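Local coordinates for protein tumour necrosis factor receptor (Ectromelia virus, PDB 3ON9) that probably blunts host immune defence by binding tumour necrosis factor and chemokines, the chemokines being sequestered by the C-terminal SECRET domain described here, at residues T21-S26 with N158-D163; S121-Y126 with Y144-I149; N7-E12 with C47-I52; V104-H109 with D138-A143. All blocks are in the same frame, centred on the assembly; numbering follows the deposited sequence.

Interaction 1 of 4, residues T21-S26 with N158-D163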
# COMPACT_ATOMS: atom_id res chain seq x y z
N THR A 21 -10.41 14.08 -5.60
CA THR A 21 -9.97 13.17 -6.65
C THR A 21 -8.58 13.54 -7.15
O THR A 21 -7.85 12.68 -7.65
CB THR A 21 -10.97 13.12 -7.82
OG1 THR A 21 -11.12 14.42 -8.41
CG2 THR A 21 -12.33 12.63 -7.33
N SER A 22 -8.20 14.81 -7.01
CA SER A 22 -6.89 15.24 -7.49
C SER A 22 -5.80 14.90 -6.50
O SER A 22 -5.93 15.14 -5.30
CB SER A 22 -6.89 16.74 -7.76
OG SER A 22 -7.70 17.04 -8.88
N CYS A 23 -4.72 14.32 -7.00
CA CYS A 23 -3.61 13.93 -6.13
C CYS A 23 -2.25 14.29 -6.71
O CYS A 23 -2.13 14.61 -7.90
CB CYS A 23 -3.66 12.43 -5.81
SG CYS A 23 -3.65 11.31 -7.25
N ASN A 24 -1.23 14.23 -5.85
CA ASN A 24 0.15 14.45 -6.26
C ASN A 24 1.00 13.29 -5.78
O ASN A 24 0.84 12.80 -4.64
CB ASN A 24 0.68 15.76 -5.67
CG ASN A 24 1.61 16.47 -6.62
OD1 ASN A 24 1.25 16.74 -7.76
ND2 ASN A 24 2.83 16.77 -6.17
N SER A 25 1.91 12.84 -6.63
CA SER A 25 2.77 11.71 -6.29
C SER A 25 4.24 12.07 -6.27
O SER A 25 4.73 12.79 -7.16
CB SER A 25 2.57 10.58 -7.30
OG SER A 25 3.60 9.60 -7.17
N SER A 26 4.96 11.53 -5.30
CA SER A 26 6.41 11.61 -5.30
C SER A 26 7.06 10.32 -4.85
O SER A 26 7.06 10.00 -3.66
CB SER A 26 6.91 12.77 -4.44
OG SER A 26 8.33 12.72 -4.36
N ASN A 158 -5.52 4.56 -12.33
CA ASN A 158 -5.14 5.87 -12.84
C ASN A 158 -4.09 6.51 -11.95
O ASN A 158 -4.25 6.51 -10.73
CB ASN A 158 -6.35 6.80 -12.87
CG ASN A 158 -7.41 6.32 -13.81
OD1 ASN A 158 -7.36 6.59 -15.02
ND2 ASN A 158 -8.38 5.61 -13.27
N ASP A 159 -3.04 7.07 -12.55
CA ASP A 159 -2.03 7.75 -11.74
C ASP A 159 -2.42 9.20 -11.45
O ASP A 159 -3.50 9.66 -11.82
CB ASP A 159 -0.62 7.61 -12.35
CG ASP A 159 -0.44 8.38 -13.63
OD1 ASP A 159 -1.10 9.43 -13.81
OD2 ASP A 159 0.41 7.96 -14.46
N CYS A 160 -1.55 9.91 -10.74
CA CYS A 160 -1.89 11.25 -10.26
C CYS A 160 -1.65 12.36 -11.28
O CYS A 160 -2.11 13.48 -11.07
CB CYS A 160 -1.09 11.59 -9.00
SG CYS A 160 -1.70 10.73 -7.51
N GLU A 161 -0.94 12.05 -12.35
CA GLU A 161 -0.50 13.09 -13.27
C GLU A 161 -1.64 13.58 -14.17
O GLU A 161 -2.23 12.80 -14.91
CB GLU A 161 0.67 12.58 -14.10
CG GLU A 161 1.84 12.18 -13.25
CD GLU A 161 3.00 11.67 -14.06
OE1 GLU A 161 2.96 11.80 -15.31
OE2 GLU A 161 3.96 11.14 -13.45
N ARG A 162 -1.94 14.87 -14.09
CA ARG A 162 -3.07 15.42 -14.83
C ARG A 162 -2.67 16.03 -16.17
O ARG A 162 -3.53 16.43 -16.96
CB ARG A 162 -3.85 16.44 -13.98
CG ARG A 162 -4.47 15.84 -12.74
CD ARG A 162 -5.29 16.85 -11.94
NE ARG A 162 -4.44 17.91 -11.39
CZ ARG A 162 -3.70 17.78 -10.29
NH1 ARG A 162 -3.71 16.65 -9.61
NH2 ARG A 162 -2.96 18.80 -9.87
N ASP A 163 -1.37 16.10 -16.42
CA ASP A 163 -0.84 16.61 -17.69
C ASP A 163 -1.66 16.13 -18.88
O ASP A 163 -1.93 14.93 -19.03
CB ASP A 163 0.62 16.18 -17.87
CG ASP A 163 0.84 14.69 -17.66
OD1 ASP A 163 -0.11 13.99 -17.25
OD2 ASP A 163 1.97 14.21 -17.91
O HOH W 1 -4.61 14.00 -9.91
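Cys23 and Cys160 meet through unlike first torsions: in Cys23 the sulfur sits between the backbone N and the carbonyl carbon (chi1 57°), whereas in Cys160 it lies anti to the carbonyl carbon (chi1 -75°). These settings bring the two SG atoms to face each other, and a disulfide joins them, SG to SG 2.1 Å, with a torsion of -107° about the S-S bond. Beside the bridge, Cys160 CB lies 4.2 Å from Ser25 CB; the hydroxyl of Ser25 is bonded to Asp54 on strand 51-59. Arg162, its chain bent at chi3, turns its guanidinium edge to the same backbone. Its NH1 gives a weak hydrogen bond to Cys23 O at 3.1 Å, and the aliphatic CB of Ser22 lies 3.7 Å from that nitrogen. One water completes the junction, accepting from Cys23 N and from Arg162 NH1 (2.8 Å), the latter in the guanidinium plane, and donating to Cys160 O at 2.8 Å. Asp159 OD1 accepts from Glu161 N, an Asx turn within the tail. With little apolar packing and one weak direct hydrogen bond, the covalent S-S link is what ties the irregular C-terminal tail to the chain at Cys23, beside edge strand 24-26.

Interaction 2 of 4, residues S121-Y126 with Y144-I149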
# COMPACT_ATOMS: atom_id res chain seq x y z
N SER A 121 -14.05 5.94 7.34
CA SER A 121 -14.97 4.93 7.88
C SER A 121 -14.51 3.52 7.50
O SER A 121 -14.79 2.57 8.22
CB SER A 121 -16.40 5.19 7.41
OG SER A 121 -16.54 4.97 6.02
N ASN A 122 -13.81 3.39 6.37
CA ASN A 122 -13.25 2.10 5.97
C ASN A 122 -11.85 2.31 5.42
O ASN A 122 -11.65 3.18 4.58
CB ASN A 122 -14.08 1.43 4.86
CG ASN A 122 -15.56 1.34 5.18
OD1 ASN A 122 -16.26 2.35 5.24
ND2 ASN A 122 -16.06 0.11 5.33
N LEU A 123 -10.91 1.51 5.89
CA LEU A 123 -9.54 1.56 5.39
C LEU A 123 -9.05 0.13 5.27
O LEU A 123 -9.03 -0.61 6.26
CB LEU A 123 -8.65 2.33 6.37
CG LEU A 123 -7.13 2.28 6.15
CD1 LEU A 123 -6.76 2.75 4.72
CD2 LEU A 123 -6.39 3.10 7.20
N ASP A 124 -8.66 -0.26 4.06
CA ASP A 124 -8.11 -1.59 3.82
C ASP A 124 -6.71 -1.41 3.27
O ASP A 124 -6.48 -0.57 2.39
CB ASP A 124 -8.94 -2.35 2.77
CG ASP A 124 -10.40 -2.50 3.15
OD1 ASP A 124 -10.69 -2.85 4.30
OD2 ASP A 124 -11.25 -2.27 2.27
N VAL A 125 -5.77 -2.22 3.76
CA VAL A 125 -4.42 -2.23 3.24
C VAL A 125 -4.02 -3.66 2.91
O VAL A 125 -4.28 -4.58 3.68
CB VAL A 125 -3.44 -1.64 4.26
CG1 VAL A 125 -2.00 -1.79 3.77
CG2 VAL A 125 -3.77 -0.17 4.48
N TYR A 126 -3.41 -3.84 1.74
CA TYR A 126 -2.79 -5.12 1.40
C TYR A 126 -1.35 -4.89 1.01
O TYR A 126 -1.05 -4.05 0.16
CB TYR A 126 -3.52 -5.80 0.24
CG TYR A 126 -5.02 -5.89 0.42
CD1 TYR A 126 -5.61 -6.98 1.07
CD2 TYR A 126 -5.85 -4.90 -0.07
CE1 TYR A 126 -7.00 -7.05 1.22
CE2 TYR A 126 -7.22 -4.96 0.09
CZ TYR A 126 -7.79 -6.03 0.72
OH TYR A 126 -9.17 -6.06 0.85
N TYR A 144 -5.02 -5.79 6.12
CA TYR A 144 -5.48 -4.99 7.25
C TYR A 144 -6.83 -4.39 6.91
O TYR A 144 -7.05 -3.94 5.78
CB TYR A 144 -4.52 -3.84 7.54
CG TYR A 144 -3.06 -4.20 7.71
CD1 TYR A 144 -2.46 -4.18 8.96
CD2 TYR A 144 -2.27 -4.52 6.61
CE1 TYR A 144 -1.12 -4.49 9.12
CE2 TYR A 144 -0.92 -4.83 6.75
CZ TYR A 144 -0.36 -4.81 8.01
OH TYR A 144 0.97 -5.11 8.19
N HIS A 145 -7.73 -4.35 7.89
CA HIS A 145 -9.05 -3.74 7.69
C HIS A 145 -9.52 -3.04 8.96
O HIS A 145 -9.54 -3.65 10.03
CB HIS A 145 -10.09 -4.82 7.33
CG HIS A 145 -9.68 -5.71 6.21
ND1 HIS A 145 -9.59 -5.27 4.90
CD2 HIS A 145 -9.34 -7.03 6.18
CE1 HIS A 145 -9.20 -6.27 4.13
NE2 HIS A 145 -9.05 -7.35 4.88
N THR A 146 -9.92 -1.77 8.85
CA THR A 146 -10.48 -1.06 10.01
C THR A 146 -11.96 -1.32 10.21
O THR A 146 -12.48 -1.14 11.32
CB THR A 146 -10.26 0.46 9.93
OG1 THR A 146 -10.97 1.00 8.80
CG2 THR A 146 -8.77 0.77 9.79
N SER A 147 -12.65 -1.72 9.15
CA SER A 147 -14.08 -1.93 9.19
C SER A 147 -14.46 -2.93 8.11
O SER A 147 -13.68 -3.83 7.80
CB SER A 147 -14.82 -0.60 8.99
OG SER A 147 -16.22 -0.73 9.23
N TYR A 148 -15.66 -2.79 7.55
CA TYR A 148 -16.09 -3.66 6.46
C TYR A 148 -15.13 -3.52 5.30
O TYR A 148 -14.62 -2.43 5.02
CB TYR A 148 -17.52 -3.34 6.03
CG TYR A 148 -18.53 -3.52 7.13
CD1 TYR A 148 -18.88 -4.78 7.57
CD2 TYR A 148 -19.13 -2.42 7.72
CE1 TYR A 148 -19.81 -4.96 8.59
CE2 TYR A 148 -20.06 -2.57 8.73
CZ TYR A 148 -20.40 -3.84 9.16
OH TYR A 148 -21.33 -4.00 10.17
N ILE A 149 -14.88 -4.64 4.63
CA ILE A 149 -13.93 -4.69 3.52
C ILE A 149 -14.53 -4.12 2.24
O ILE A 149 -15.58 -4.57 1.78
CB ILE A 149 -13.47 -6.13 3.27
CG1 ILE A 149 -12.87 -6.72 4.55
CG2 ILE A 149 -12.47 -6.18 2.11
CD1 ILE A 149 -12.50 -8.17 4.43
O HOH W 2 -17.81 1.40 8.39
O HOH W 3 -12.24 -1.43 6.13
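In the beta hairpin of strands 122-130 and 140-145, Asp124 and His145 face each other as a non-hydrogen-bonded antiparallel pair, and their side chains add a His-carboxylate hydrogen bond. His145 ND1 donates to Asp124 OD1 at 2.7 Å, close to the ring plane but from above the carboxylate, whose plane stands 75° from the ring. Ile149 CG1 lies over the centre of one imidazole face, 3.6 Å above the ring plane, and Tyr126 OH comes to the ring edge, 3.3 Å from His145 CE1. Asp124 OD2 accepts from Leu150 N. At the next pair, Val125 and Tyr144 exchange two backbone hydrogen bonds. Where the pairing ends, Thr146 N still donates to Leu123 O, while Thr146 OG1, placed between its own backbone N and carbonyl carbon (chi1 64°), accepts from Leu123 N at 3.0 Å. Farther along, Asn122 ND2 gives a nearly straight bond to Tyr148 O (2.9 Å, 168°), holding the turned chain of 146-149 against the strand. A water that accepts from Ser147 N lies close to the Asp124 carboxylate and Tyr148 O. On the other flank strand 122-130 pairs with strand 8-16; Leu123, Val125 and Tyr144 point to the opposite face from Asp124 and His145 and pack on strand 110-116 of the second sheet.

Interaction 3 of 4, residues N7-E12 with C47-I52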
# COMPACT_ATOMS: atom_id res chain seq x y z
N ASN A 7 10.12 -11.24 -5.97
CA ASN A 7 10.67 -10.21 -6.85
C ASN A 7 9.66 -9.12 -7.13
O ASN A 7 9.88 -8.26 -7.97
CB ASN A 7 11.19 -10.81 -8.17
CG ASN A 7 10.16 -11.65 -8.90
OD1 ASN A 7 9.05 -11.82 -8.42
ND2 ASN A 7 10.53 -12.19 -10.05
N SER A 8 8.53 -9.16 -6.42
CA SER A 8 7.44 -8.23 -6.67
C SER A 8 6.80 -7.81 -5.35
O SER A 8 6.51 -8.67 -4.51
CB SER A 8 6.37 -8.91 -7.53
OG SER A 8 5.22 -8.10 -7.67
N ILE A 9 6.58 -6.51 -5.16
CA ILE A 9 5.82 -6.02 -4.01
C ILE A 9 4.70 -5.14 -4.52
O ILE A 9 4.92 -4.25 -5.35
CB ILE A 9 6.67 -5.20 -3.01
CG1 ILE A 9 7.99 -5.89 -2.68
CG2 ILE A 9 5.89 -4.99 -1.71
CD1 ILE A 9 8.90 -5.08 -1.75
N ASP A 10 3.50 -5.39 -4.00
CA ASP A 10 2.29 -4.68 -4.35
C ASP A 10 1.73 -4.14 -3.05
O ASP A 10 1.62 -4.88 -2.07
CB ASP A 10 1.32 -5.67 -5.02
CG ASP A 10 -0.13 -5.22 -4.96
OD1 ASP A 10 -0.55 -4.47 -5.86
OD2 ASP A 10 -0.84 -5.65 -4.02
N VAL A 11 1.46 -2.85 -3.01
CA VAL A 11 0.83 -2.23 -1.85
C VAL A 11 -0.46 -1.58 -2.33
O VAL A 11 -0.44 -0.80 -3.27
CB VAL A 11 1.77 -1.17 -1.21
CG1 VAL A 11 1.06 -0.50 -0.03
CG2 VAL A 11 3.07 -1.82 -0.75
N GLU A 12 -1.58 -1.94 -1.70
CA GLU A 12 -2.88 -1.39 -2.05
C GLU A 12 -3.50 -0.76 -0.83
O GLU A 12 -3.45 -1.32 0.26
CB GLU A 12 -3.83 -2.49 -2.53
CG GLU A 12 -3.34 -3.26 -3.73
CD GLU A 12 -4.05 -4.60 -3.86
OE1 GLU A 12 -5.30 -4.61 -4.01
OE2 GLU A 12 -3.36 -5.64 -3.80
N CYS A 47 14.45 -3.42 1.05
CA CYS A 47 13.67 -4.17 0.07
C CYS A 47 14.35 -3.96 -1.28
O CYS A 47 14.54 -2.83 -1.70
CB CYS A 47 12.24 -3.65 -0.02
SG CYS A 47 11.38 -3.63 1.56
N THR A 48 14.70 -5.05 -1.96
CA THR A 48 15.46 -4.93 -3.20
C THR A 48 14.59 -4.46 -4.38
O THR A 48 14.97 -3.55 -5.11
CB THR A 48 16.19 -6.25 -3.58
OG1 THR A 48 16.73 -6.85 -2.40
CG2 THR A 48 17.33 -5.96 -4.56
N PRO A 49 13.39 -5.05 -4.57
CA PRO A 49 12.58 -4.61 -5.71
C PRO A 49 12.23 -3.14 -5.59
O PRO A 49 11.79 -2.71 -4.52
CB PRO A 49 11.30 -5.45 -5.56
CG PRO A 49 11.79 -6.70 -4.83
CD PRO A 49 12.78 -6.18 -3.84
N VAL A 50 12.43 -2.38 -6.66
CA VAL A 50 12.25 -0.92 -6.61
C VAL A 50 10.83 -0.50 -6.96
O VAL A 50 10.22 -1.00 -7.91
CB VAL A 50 13.32 -0.15 -7.44
CG1 VAL A 50 14.72 -0.51 -6.96
CG2 VAL A 50 13.17 -0.44 -8.91
N PHE A 51 10.29 0.42 -6.17
CA PHE A 51 8.95 0.91 -6.45
C PHE A 51 8.99 1.87 -7.63
O PHE A 51 9.79 2.81 -7.65
CB PHE A 51 8.34 1.56 -5.21
CG PHE A 51 7.84 0.56 -4.21
CD1 PHE A 51 6.54 0.08 -4.29
CD2 PHE A 51 8.68 0.05 -3.24
CE1 PHE A 51 6.07 -0.87 -3.39
CE2 PHE A 51 8.23 -0.90 -2.33
CZ PHE A 51 6.92 -1.37 -2.41
N ILE A 52 8.14 1.62 -8.63
CA ILE A 52 8.18 2.34 -9.89
C ILE A 52 6.89 3.04 -10.26
O ILE A 52 6.89 3.90 -11.15
CB ILE A 52 8.54 1.41 -11.08
CG1 ILE A 52 7.51 0.28 -11.22
CG2 ILE A 52 9.97 0.87 -10.94
CD1 ILE A 52 7.77 -0.61 -12.41
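Ile9 reaches three residues of 47-52 with different branches. Its CG2 methyl touches the far end of the Phe51 ring, 3.8 Å from CZ. Its other branch, extended beyond CG1 (chi2 177°), carries CD1 to Cys47 CB at 4.0 Å, and CG1 itself lies more loosely against Pro49 CB at 4.4 Å. The Ile9 and Phe51 side chains cross at about a right angle. Two residues along the strand, Val11 repeats the approach: its CG2 lies 4.1 Å from Phe51 CE1, again with the side chains roughly perpendicular. At the other end, the Pro49 ring rests on backbone, CG being 4.0 Å from Asn7 C. No hydrogen bond crosses between the two segments; the contact is made by apolar side chains and the Asn7 backbone. The next shell sets these groups in place. Phe51 also packs on Phe67 and Thr69 of strand 62-69 and on Ile83 of strand 82-89, and its ring meets that of His44. Cys47 is disulfide-bonded to Cys81, on which Ile9 also packs. On the strand side, a classic beta bulge sets Asn7 and Ser8 together opposite Ala130 of strand 122-130, while the Asn7 side-chain oxygen accepts from Thr132 N. Strand 62-69 runs between 8-16 and 51-59 in the sheet, so Ile9 and Phe51 meet across an intervening strand; with Ile83 and Leu85 from the second sheet, they form part of the buried interior of a beta-sandwich.

Interaction 4 of 4, residues V104-H109 with D138-A143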
# COMPACT_ATOMS: atom_id res chain seq x y z
N VAL A 104 1.36 -15.69 9.71
CA VAL A 104 2.18 -16.78 9.21
C VAL A 104 2.43 -16.62 7.71
O VAL A 104 1.49 -16.64 6.90
CB VAL A 104 1.52 -18.15 9.47
CG1 VAL A 104 2.36 -19.28 8.88
CG2 VAL A 104 1.30 -18.34 10.96
N TYR A 105 3.70 -16.46 7.34
CA TYR A 105 4.06 -16.15 5.95
C TYR A 105 5.13 -17.10 5.42
O TYR A 105 5.81 -17.78 6.20
CB TYR A 105 4.51 -14.68 5.83
CG TYR A 105 3.38 -13.75 6.18
CD1 TYR A 105 2.28 -13.65 5.35
CD2 TYR A 105 3.37 -13.04 7.38
CE1 TYR A 105 1.20 -12.86 5.68
CE2 TYR A 105 2.29 -12.23 7.72
CZ TYR A 105 1.22 -12.14 6.86
OH TYR A 105 0.13 -11.34 7.17
N LEU A 106 5.25 -17.17 4.10
CA LEU A 106 6.18 -18.10 3.48
C LEU A 106 7.54 -17.47 3.24
O LEU A 106 8.55 -18.18 3.18
CB LEU A 106 5.61 -18.62 2.16
CG LEU A 106 4.28 -19.37 2.29
CD1 LEU A 106 3.68 -19.65 0.92
CD2 LEU A 106 4.49 -20.65 3.07
N MET A 107 7.58 -16.14 3.13
CA MET A 107 8.82 -15.44 2.78
C MET A 107 9.14 -14.40 3.85
O MET A 107 8.24 -13.91 4.53
CB MET A 107 8.67 -14.76 1.41
CG MET A 107 8.63 -15.74 0.26
SD MET A 107 7.99 -15.02 -1.26
CE MET A 107 6.25 -14.80 -0.86
N PRO A 108 10.43 -14.09 4.02
CA PRO A 108 10.89 -13.09 4.99
C PRO A 108 10.56 -11.66 4.58
O PRO A 108 10.89 -11.24 3.47
CB PRO A 108 12.42 -13.27 4.98
CG PRO A 108 12.66 -14.59 4.35
CD PRO A 108 11.56 -14.77 3.37
N HIS A 109 9.90 -10.94 5.48
CA HIS A 109 9.64 -9.51 5.33
C HIS A 109 8.96 -9.04 6.61
O HIS A 109 8.39 -9.84 7.35
CB HIS A 109 8.75 -9.25 4.11
CG HIS A 109 7.62 -10.21 3.98
ND1 HIS A 109 6.48 -10.13 4.75
CD2 HIS A 109 7.47 -11.32 3.21
CE1 HIS A 109 5.67 -11.13 4.45
NE2 HIS A 109 6.26 -11.87 3.52
N ASP A 138 1.16 -19.10 -3.70
CA ASP A 138 2.33 -19.00 -2.83
C ASP A 138 2.72 -17.56 -2.46
O ASP A 138 3.71 -17.35 -1.76
CB ASP A 138 3.53 -19.70 -3.46
CG ASP A 138 3.48 -21.21 -3.30
OD1 ASP A 138 2.60 -21.69 -2.56
OD2 ASP A 138 4.32 -21.90 -3.92
N MET A 139 1.96 -16.58 -2.94
CA MET A 139 2.21 -15.19 -2.55
C MET A 139 1.93 -15.00 -1.05
O MET A 139 1.11 -15.71 -0.49
CB MET A 139 1.32 -14.23 -3.35
CG MET A 139 1.46 -14.31 -4.86
SD MET A 139 0.63 -12.93 -5.68
CE MET A 139 -0.93 -12.88 -4.81
N ASP A 140 2.61 -14.04 -0.42
CA ASP A 140 2.27 -13.64 0.95
C ASP A 140 1.37 -12.41 0.84
O ASP A 140 1.75 -11.41 0.22
CB ASP A 140 3.52 -13.26 1.75
CG ASP A 140 4.29 -14.46 2.26
OD1 ASP A 140 3.71 -15.56 2.35
OD2 ASP A 140 5.48 -14.28 2.58
N VAL A 141 0.18 -12.49 1.42
CA VAL A 141 -0.77 -11.40 1.43
C VAL A 141 -0.97 -10.92 2.85
O VAL A 141 -1.57 -11.62 3.68
CB VAL A 141 -2.13 -11.82 0.85
CG1 VAL A 141 -3.13 -10.67 0.95
CG2 VAL A 141 -1.98 -12.27 -0.60
N VAL A 142 -0.46 -9.72 3.16
CA VAL A 142 -0.63 -9.15 4.49
C VAL A 142 -1.81 -8.17 4.43
O VAL A 142 -1.73 -7.14 3.76
CB VAL A 142 0.63 -8.42 4.97
CG1 VAL A 142 0.50 -8.07 6.44
CG2 VAL A 142 1.88 -9.28 4.75
N ALA A 143 -2.91 -8.51 5.11
CA ALA A 143 -4.15 -7.74 4.97
C ALA A 143 -4.55 -7.03 6.26
O ALA A 143 -4.41 -7.58 7.35
CB ALA A 143 -5.30 -8.63 4.47
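The irregular backbone of 104-109 curls round the start of strand 140-145 without pairing to it, coming nearest at Tyr105 and Asp140, whose CA atoms are 5.9 Å apart. The Asp140 carboxylate, buried in this bend, is gripped by three N-H groups. Leu106 N donates almost straight to Asp140 OD1 (2.8 Å, 175°), arriving on the syn side. The following amide, Met107 N, uses the syn lone pair of Asp140 OD2 at 2.9 Å, so consecutive amides hold both oxygens and limit rotation of the carboxylate. With CG between its backbone N and carbonyl carbon (chi1 43°), the His109 ring is turned in to the carboxylate, and NE2 takes the anti side of that same OD2 at 2.7 Å, with the acceptor close to the imidazole plane. Three donors would be expected to favour a charged aspartate. The His109-Asp140 pair is a His-carboxylate hydrogen bond that links the two sheets of the sandwich: His109 ND1 is bonded to Glu111 on strand 110-116 of one sheet, and Asp140 opens strand 140-145, the outermost strand of the other. The His109 ring also stacks on Tyr129. Carbon atoms close in beside these donors. Tyr105 CB lies 3.4 Å from Asp140 OD2, and its ring runs on towards Val142, crossing that side chain at about a right angle with CZ 3.6 Å from Val142 CG2. The Tyr105 hydroxyl is hydrogen-bonded to Thr102. Met107, bent at chi3, brings CE to 3.6 Å from Asp140 OD2, and Leu106 CD1 rests on Asp138 O at 3.5 Å.

Interactions 2, 3 and 4 all reach the five-stranded antiparallel sheet, whose central strand, 8-16, adjoins 122-130. Interactions 2 and 4 share strand 140-145 and touch where Tyr126 packs on Ala143, their centres 19 Å apart; interaction 2 meets interaction 3 through the backbone of Tyr126 and Glu12, probably by a hydrogen bond. Interaction 3 closes before either opens, whereas the segments of 2 and 4 alternate along the chain. Interaction 1 encloses both in sequence and alternates with interaction 3, its nearest atoms about 8 Å away; its centre is about 30 Å from that of interaction 4. Interactions 2 and 4 thus secure edge strand 140-145, interaction 3 lies in the interior and interaction 1 fastens the C-terminal tail of the SECRET beta-sandwich.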